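Local coordinates for lectin-like protein (Entamoeba histolytica HM-1:IMSS-A, PDB 5ZBT), which is of unknown function but, as the legume lectin-like domain of an ERGIC-53-like membrane protein, may bind D-mannose, at residues L86-K91 / I126-V131. Residues are numbered along the deposited sequence; the frame is centred on the assembly and turned at random.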
# COMPACT_ATOMS: atom_id res chain seq x y z
N LEU A 86 4.26 -5.59 -6.75
CA LEU A 86 4.08 -6.62 -5.73
C LEU A 86 4.87 -7.88 -6.04
O LEU A 86 5.01 -8.28 -7.20
CB LEU A 86 2.60 -6.99 -5.62
CG LEU A 86 1.63 -6.21 -4.74
CD1 LEU A 86 1.95 -4.75 -4.74
CD2 LEU A 86 0.23 -6.43 -5.27
N ASN A 87 5.36 -8.53 -4.98
CA ASN A 87 5.99 -9.86 -5.06
C ASN A 87 5.50 -10.64 -3.84
O ASN A 87 6.13 -10.61 -2.78
CB ASN A 87 7.51 -9.74 -5.10
CG ASN A 87 8.22 -11.07 -5.36
OD1 ASN A 87 7.58 -12.11 -5.50
ND2 ASN A 87 9.54 -11.02 -5.42
N ILE A 88 4.36 -11.32 -3.97
CA ILE A 88 3.69 -11.98 -2.85
C ILE A 88 3.79 -13.50 -3.04
O ILE A 88 3.46 -14.02 -4.10
CB ILE A 88 2.22 -11.53 -2.73
CG1 ILE A 88 2.12 -10.03 -2.49
CG2 ILE A 88 1.51 -12.25 -1.58
CD1 ILE A 88 0.70 -9.49 -2.68
N ILE A 89 4.26 -14.19 -2.00
CA ILE A 89 4.47 -15.64 -2.05
C ILE A 89 3.47 -16.32 -1.13
O ILE A 89 3.36 -15.97 0.05
CB ILE A 89 5.91 -16.03 -1.66
CG1 ILE A 89 6.92 -15.35 -2.57
CG2 ILE A 89 6.08 -17.53 -1.73
CD1 ILE A 89 6.59 -15.50 -4.04
N CYS A 90 2.75 -17.31 -1.67
CA CYS A 90 1.80 -18.12 -0.90
C CYS A 90 1.87 -19.56 -1.39
O CYS A 90 1.53 -19.83 -2.55
CB CYS A 90 0.37 -17.60 -1.05
SG CYS A 90 0.23 -15.80 -1.05
N LYS A 91 2.30 -20.47 -0.50
CA LYS A 91 2.30 -21.90 -0.84
C LYS A 91 0.93 -22.35 -1.30
O LYS A 91 0.80 -23.01 -2.34
CB LYS A 91 2.75 -22.74 0.36
N ILE A 126 -5.29 -4.26 0.01
CA ILE A 126 -5.50 -5.46 -0.78
C ILE A 126 -5.68 -6.60 0.20
O ILE A 126 -4.77 -6.91 0.97
CB ILE A 126 -4.33 -5.74 -1.73
CG1 ILE A 126 -3.98 -4.51 -2.58
CG2 ILE A 126 -4.64 -6.95 -2.62
CD1 ILE A 126 -2.78 -4.74 -3.53
N ASN A 127 -6.86 -7.22 0.20
CA ASN A 127 -7.19 -8.23 1.20
C ASN A 127 -7.40 -9.59 0.54
O ASN A 127 -8.20 -9.71 -0.39
CB ASN A 127 -8.43 -7.83 1.98
CG ASN A 127 -8.85 -8.90 2.94
OD1 ASN A 127 -8.19 -9.12 3.94
ND2 ASN A 127 -9.93 -9.62 2.62
N PHE A 128 -6.65 -10.60 1.02
CA PHE A 128 -6.83 -12.00 0.62
C PHE A 128 -7.55 -12.84 1.68
O PHE A 128 -8.11 -13.89 1.33
CB PHE A 128 -5.47 -12.67 0.34
CG PHE A 128 -4.71 -12.08 -0.82
CD1 PHE A 128 -3.91 -10.96 -0.64
CD2 PHE A 128 -4.78 -12.67 -2.07
CE1 PHE A 128 -3.21 -10.41 -1.71
CE2 PHE A 128 -4.08 -12.14 -3.15
CZ PHE A 128 -3.29 -11.01 -2.98
N GLU A 129 -7.54 -12.40 2.94
CA GLU A 129 -8.11 -13.18 4.04
C GLU A 129 -9.62 -13.30 3.90
O GLU A 129 -10.33 -12.29 3.80
CB GLU A 129 -7.75 -12.50 5.37
CG GLU A 129 -8.13 -13.29 6.62
CD GLU A 129 -7.02 -14.22 7.10
OE1 GLU A 129 -7.16 -14.78 8.20
OE2 GLU A 129 -6.01 -14.39 6.38
N ASP A 130 -10.11 -14.54 3.87
CA ASP A 130 -11.52 -14.91 3.91
C ASP A 130 -12.29 -14.64 2.62
O ASP A 130 -13.52 -14.76 2.62
CB ASP A 130 -12.26 -14.25 5.08
CG ASP A 130 -11.70 -14.63 6.43
OD1 ASP A 130 -11.11 -15.73 6.57
OD2 ASP A 130 -11.85 -13.81 7.37
N VAL A 131 -11.62 -14.29 1.52
CA VAL A 131 -12.32 -14.14 0.26
C VAL A 131 -11.64 -15.01 -0.78
O VAL A 131 -10.44 -15.30 -0.71
CB VAL A 131 -12.37 -12.67 -0.22
CG1 VAL A 131 -13.48 -11.95 0.46
CG2 VAL A 131 -11.02 -11.96 0.01
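In I126 the ethyl branch is fully extended (chi2 179°), CG1 lying anti to the carbonyl carbon, and this carries CD1 out to meet L86. F128 shares that first torsion (chi1 -64°), which swings its ring toward I88. L86 and I126 approach tip to tip, the CD2 methyl of L86 standing 3.9 Å from CD1 of I126. Two residues further along each segment, I88 and F128 reach in from facing sides, and I88 CD1 lies 4.1 Å from F128 CE1, oblique to the ring. The contact is purely apolar, with no hydrogen bond between the segments, and the backbones stay well apart, the nearest CA atoms, those of L86 and I126, being 10.8 Å from each other. The strand ends at N127, and F128 opens a type II turn to V131; ND2 of N127 donates to the carbonyl O of E129 at 2.9 Å. The E129 carboxylate hydrogen-bonds the backbone N of both G96 and G216. The four apolar side chains lie buried in the interior between the two antiparallel sheets of a legume-lectin beta-sandwich: strand 80-90 of one sheet faces strand 122-127 of the other, while Y222 of the adjacent strand 220-231 touches both I88 and F128.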